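Local coordinates for putative kinase (Chloroflexus aurantiacus, PDB 2RHM), which is a putative kinase of unknown function with a P-loop nucleoside triphosphate hydrolase fold, and probably binds a nucleotide, at residues R121-I126 and A142-V147; G129-H132 and C136-R139. One frame throughout, in Å; residues are numbered along the deposited sequence.

Contact 1 (R121-I126 and A142-V147). With BEZ (benzoic acid), chain G.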
loop_
_atom_site.group_PDB
_atom_site.type_symbol
_atom_site.label_atom_id
_atom_site.label_comp_id
_atom_site.label_asym_id
_atom_site.label_seq_id
_atom_site.Cartn_x
_atom_site.Cartn_y
_atom_site.Cartn_z
ATOM N N ARG B 121 28.482 -2.648 -4.846
ATOM C CA ARG B 121 27.317 -2.647 -3.975
ATOM C C ARG B 121 26.452 -3.869 -4.162
ATOM O O ARG B 121 26.019 -4.491 -3.191
ATOM C CB ARG B 121 26.456 -1.411 -4.229
ATOM C CG ARG B 121 27.059 -0.155 -3.724
ATOM C CD ARG B 121 26.239 1.059 -4.110
ATOM N NE ARG B 121 26.930 2.263 -3.672
ATOM C CZ ARG B 121 26.622 3.498 -4.038
ATOM N NH1 ARG B 121 25.609 3.728 -4.867
ATOM N NH2 ARG B 121 27.338 4.510 -3.569
ATOM N N ILE B 122 26.180 -4.205 -5.416
ATOM C CA ILE B 122 25.363 -5.366 -5.727
ATOM C C ILE B 122 25.968 -6.604 -5.074
ATOM O O ILE B 122 25.276 -7.354 -4.382
ATOM C CB ILE B 122 25.236 -5.553 -7.255
ATOM C CG1 ILE B 122 24.286 -4.502 -7.816
ATOM C CG2 ILE B 122 24.721 -6.946 -7.604
ATOM C CD1 ILE B 122 24.224 -4.484 -9.308
ATOM N N LEU B 123 27.266 -6.788 -5.269
ATOM C CA LEU B 123 27.976 -7.946 -4.734
ATOM C C LEU B 123 27.973 -8.005 -3.208
ATOM O O LEU B 123 27.633 -9.040 -2.631
ATOM C CB LEU B 123 29.415 -7.970 -5.249
ATOM C CG LEU B 123 29.609 -8.304 -6.730
ATOM C CD1 LEU B 123 31.063 -8.125 -7.126
ATOM C CD2 LEU B 123 29.141 -9.724 -7.035
ATOM N N SER B 124 28.351 -6.904 -2.560
ATOM C CA SER B 124 28.404 -6.855 -1.099
ATOM C C SER B 124 27.022 -7.023 -0.455
ATOM O O SER B 124 26.893 -7.698 0.559
ATOM C CB SER B 124 29.052 -5.552 -0.624
ATOM O OG SER B 124 28.275 -4.427 -0.981
ATOM N N ARG B 125 25.994 -6.414 -1.040
ATOM C CA ARG B 125 24.635 -6.530 -0.501
ATOM C C ARG B 125 24.126 -7.964 -0.545
ATOM O O ARG B 125 23.440 -8.409 0.369
ATOM C CB ARG B 125 23.674 -5.588 -1.235
ATOM C CG ARG B 125 23.908 -4.140 -0.866
ATOM C CD ARG B 125 23.148 -3.143 -1.730
ATOM N NE ARG B 125 23.598 -1.786 -1.416
ATOM C CZ ARG B 125 23.032 -0.659 -1.846
ATOM N NH1 ARG B 125 21.957 -0.683 -2.625
ATOM N NH2 ARG B 125 23.542 0.508 -1.470
ATOM N N ILE B 126 24.473 -8.684 -1.606
ATOM C CA ILE B 126 24.075 -10.079 -1.756
ATOM C C ILE B 126 24.923 -10.973 -0.847
ATOM O O ILE B 126 24.411 -11.920 -0.249
ATOM C CB ILE B 126 24.170 -10.536 -3.238
ATOM C CG1 ILE B 126 23.077 -9.846 -4.063
ATOM C CG2 ILE B 126 24.040 -12.057 -3.347
ATOM C CD1 ILE B 126 23.190 -10.066 -5.558
ATOM N N ALA B 142 28.204 -11.866 -16.714
ATOM C CA ALA B 142 27.565 -11.101 -17.779
ATOM C C ALA B 142 26.670 -10.020 -17.186
ATOM O O ALA B 142 26.712 -8.870 -17.608
ATOM C CB ALA B 142 26.761 -12.006 -18.675
ATOM N N ASP B 143 25.864 -10.398 -16.200
ATOM C CA ASP B 143 24.986 -9.448 -15.511
ATOM C C ASP B 143 25.776 -8.260 -14.967
ATOM O O ASP B 143 25.393 -7.105 -15.158
ATOM C CB ASP B 143 24.251 -10.139 -14.358
ATOM C CG ASP B 143 23.168 -11.094 -14.835
ATOM O OD1 ASP B 143 22.372 -10.703 -15.714
ATOM O OD2 ASP B 143 23.090 -12.222 -14.300
ATOM N N LEU B 144 26.892 -8.545 -14.306
ATOM C CA LEU B 144 27.732 -7.485 -13.750
ATOM C C LEU B 144 28.389 -6.606 -14.825
ATOM O O LEU B 144 28.538 -5.406 -14.617
ATOM C CB LEU B 144 28.772 -8.079 -12.805
ATOM C CG LEU B 144 28.147 -8.773 -11.586
ATOM C CD1 LEU B 144 29.181 -9.624 -10.881
ATOM C CD2 LEU B 144 27.528 -7.774 -10.626
ATOM N N GLU B 145 28.768 -7.174 -15.972
ATOM C CA GLU B 145 29.322 -6.345 -17.055
ATOM C C GLU B 145 28.209 -5.474 -17.659
ATOM O O GLU B 145 28.452 -4.342 -18.056
ATOM C CB GLU B 145 30.009 -7.180 -18.138
ATOM C CG GLU B 145 30.826 -6.345 -19.115
ATOM N N LEU B 146 26.987 -6.001 -17.722
ATOM C CA LEU B 146 25.837 -5.188 -18.152
ATOM C C LEU B 146 25.591 -4.043 -17.158
ATOM O O LEU B 146 25.350 -2.912 -17.551
ATOM C CB LEU B 146 24.572 -6.049 -18.304
ATOM C CG LEU B 146 24.568 -7.081 -19.442
ATOM C CD1 LEU B 146 23.421 -8.062 -19.280
ATOM C CD2 LEU B 146 24.504 -6.403 -20.790
ATOM N N VAL B 147 25.650 -4.340 -15.866
ATOM C CA VAL B 147 25.527 -3.307 -14.841
ATOM C C VAL B 147 26.585 -2.230 -15.032
ATOM O O VAL B 147 26.299 -1.027 -14.950
ATOM C CB VAL B 147 25.672 -3.906 -13.426
ATOM C CG1 VAL B 147 25.984 -2.826 -12.387
ATOM C CG2 VAL B 147 24.406 -4.677 -13.057
HETATM C C BEZ G . 19.469 -3.088 -4.482
HETATM O O1 BEZ G . 19.890 -2.686 -3.371
HETATM O O2 BEZ G . 18.507 -2.499 -5.044
HETATM C C1 BEZ G . 20.120 -4.269 -5.131
HETATM C C2 BEZ G . 21.187 -4.901 -4.497
HETATM C C3 BEZ G . 21.782 -5.999 -5.101
HETATM C C4 BEZ G . 21.317 -6.455 -6.332
HETATM C C5 BEZ G . 20.254 -5.809 -6.964
HETATM C C6 BEZ G . 19.646 -4.717 -6.360
#
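Ile122 and Val147 reach toward each other tip to tip, joining helix 115-127 to helix 141-149 in a P-loop NTPase fold. The two segments run obliquely antiparallel, 134° between their directions and 12.0 Å between axes, a spacing bridged by the apolar side chains of Ile122, Leu123, Leu144 and Val147. Ile122 shows how one branched residue can meet several partners at once. Its CG1 stands beside the backbone N (chi1 -74°) with the chain extended beyond, carrying CD1 to 3.8 Å from Val147 CG2, with Val147 CG1 almost as near. The other branch, CG2, is 4.2 Å from Leu144 CD2. Leu123 and Leu144 meet at a slant, through one methyl each, Leu123 CD2 lying 3.8 Å from Leu144 CD1. No hydrogen bond crosses this apolar seam.

The same helix turn lines the benzoic acid pocket. Ile122 CG1 sits over one face of the ring, toward the rim, while CG2 comes nearest, 3.7 Å from BEZ C4, beyond the ring edge. The extended Arg125 passes the edge beside BEZ C2. Arg121 CB lies over one face of its guanidinium, offset toward the rim, and the ligand's carboxyl group meets the edge: Arg125 NH1 donates to BEZ O1 at 3.0 Å (N-H...O 149°).

Contact 2 (G129-H132 and C136-R139). With BEZ (benzoic acid), chain G.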
loop_
_atom_site.group_PDB
_atom_site.type_symbol
_atom_site.label_atom_id
_atom_site.label_comp_id
_atom_site.label_asym_id
_atom_site.label_seq_id
_atom_site.Cartn_x
_atom_site.Cartn_y
_atom_site.Cartn_z
ATOM N N GLY B 129 23.893 -10.353 2.800
ATOM C CA GLY B 129 22.492 -10.674 3.079
ATOM C C GLY B 129 21.563 -9.506 3.332
ATOM O O GLY B 129 20.441 -9.702 3.794
ATOM N N ALA B 130 22.015 -8.291 3.038
ATOM C CA ALA B 130 21.164 -7.113 3.148
ATOM C C ALA B 130 19.992 -7.224 2.163
ATOM O O ALA B 130 18.910 -6.691 2.398
ATOM C CB ALA B 130 21.980 -5.853 2.868
ATOM N N ARG B 131 20.234 -7.925 1.062
ATOM C CA ARG B 131 19.255 -8.139 0.011
ATOM C C ARG B 131 18.429 -9.423 0.279
ATOM O O ARG B 131 18.987 -10.494 0.536
ATOM C CB ARG B 131 20.034 -8.230 -1.304
ATOM C CG ARG B 131 19.246 -8.227 -2.572
ATOM C CD ARG B 131 18.524 -6.926 -2.789
ATOM N NE ARG B 131 17.820 -6.951 -4.054
ATOM C CZ ARG B 131 16.950 -6.027 -4.435
ATOM N NH1 ARG B 131 16.651 -5.015 -3.628
ATOM N NH2 ARG B 131 16.364 -6.138 -5.616
ATOM N N HIS B 132 17.100 -9.309 0.242
ATOM C CA HIS B 132 16.212 -10.454 0.432
ATOM C C HIS B 132 16.562 -11.481 -0.652
ATOM O O HIS B 132 16.707 -11.111 -1.821
ATOM C CB HIS B 132 14.743 -10.032 0.283
ATOM C CG HIS B 132 13.762 -11.058 0.753
ATOM N ND1 HIS B 132 13.593 -12.275 0.125
ATOM C CD2 HIS B 132 12.881 -11.044 1.783
ATOM C CE1 HIS B 132 12.670 -12.973 0.757
ATOM N NE2 HIS B 132 12.220 -12.248 1.769
ATOM N N CYS B 136 16.410 -12.887 -6.277
ATOM C CA CYS B 136 17.151 -13.674 -7.246
ATOM C C CYS B 136 17.817 -12.742 -8.235
ATOM O O CYS B 136 17.649 -12.879 -9.448
ATOM C CB CYS B 136 16.223 -14.641 -7.972
ATOM S SG CYS B 136 15.631 -15.985 -6.974
ATOM N N ASP B 137 18.565 -11.784 -7.696
ATOM C CA ASP B 137 19.229 -10.779 -8.498
ATOM C C ASP B 137 20.269 -11.378 -9.408
ATOM O O ASP B 137 21.148 -12.110 -8.956
ATOM C CB ASP B 137 19.916 -9.770 -7.599
ATOM C CG ASP B 137 18.940 -8.963 -6.811
ATOM O OD1 ASP B 137 18.089 -8.302 -7.442
ATOM O OD2 ASP B 137 19.043 -8.986 -5.570
ATOM N N ASP B 138 20.144 -11.066 -10.693
ATOM C CA ASP B 138 21.091 -11.497 -11.692
ATOM C C ASP B 138 22.459 -10.970 -11.257
ATOM O O ASP B 138 22.673 -9.752 -11.209
ATOM C CB ASP B 138 20.677 -10.942 -13.055
ATOM N N ARG B 139 23.350 -11.895 -10.892
ATOM C CA ARG B 139 24.674 -11.561 -10.355
ATOM C C ARG B 139 25.810 -12.297 -11.059
ATOM O O ARG B 139 26.910 -12.403 -10.515
ATOM C CB ARG B 139 24.727 -11.906 -8.868
HETATM C C BEZ G . 19.469 -3.088 -4.482
HETATM O O1 BEZ G . 19.890 -2.686 -3.371
HETATM O O2 BEZ G . 18.507 -2.499 -5.044
HETATM C C1 BEZ G . 20.120 -4.269 -5.131
HETATM C C2 BEZ G . 21.187 -4.901 -4.497
HETATM C C3 BEZ G . 21.782 -5.999 -5.101
HETATM C C4 BEZ G . 21.317 -6.455 -6.332
HETATM C C5 BEZ G . 20.254 -5.809 -6.964
HETATM C C6 BEZ G . 19.646 -4.717 -6.360
HETATM O O HOH W 1 18.707 -11.419 -4.427
#
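Arg131 and Asp137 form a salt bridge in which the two side chains cross at about a right angle while their charged ends come nearly coplanar, 27° apart. Arg131 NE donates to Asp137 OD2 at 2.8 Å, on the syn side of the carboxylate and close to the guanidinium plane. The second bond, from Arg131 NH2 to Asp137 OD1, is weak at 3.3 Å, so the pairing is bidentate but lopsided. A bend at chi2 (65°) turns the arginine chain and presents its NE edge to the aspartate. A second acidic partner, Asp37, forms a salt bridge with Arg131 through NH1.

Water adds another set of bonds. A single molecule donates to Asp137 OD2 at 2.7 Å; its other two bonds, to His132 O and from Asp137 N, are long. OD2 is thus held by both the arginine and the water, and the water also links the backbones of the two segments loosely.

Both segments belong to the loop between helices 115-127 and 141-149, a position consistent with the lid of nucleoside monophosphate kinases, whose arginines typically contact phosphates; such a role here is unproven.

The bound benzoic acid is met in two ways. The Arg131 guanidinium lies over the ring face and nearly parallel to it, with BEZ C6 3.5 Å above its plane and over its centre. Asp137 comes from the same side but at the rim, near C4 and C5, its CG 3.4 Å from BEZ C5. In the carboxyl group of the ligand, BEZ O2 stands over the guanidinium face rather than at its edge, 3.4 Å from Arg131 NH1.

From the N terminus, the chain passes through most of the parallel sheet before strand 105-112 leads into helix 115-127, where contact 1 begins. The loop that follows supplies both sides of contact 2, which closes a short loop between 129-132 and 136-139. Helix 141-149 then completes contact 1, so contact 2 is nested inside the larger loop closed by contact 1. Their centres are about 9 Å apart, and they touch directly: Leu144 CD1 packs 3.6 Å from Arg139 O. Contact 1 ties the two helices together; contact 2 links two parts of the loop that connects them. The ligand ring lies between Ile122 on one face and Arg131 on the other.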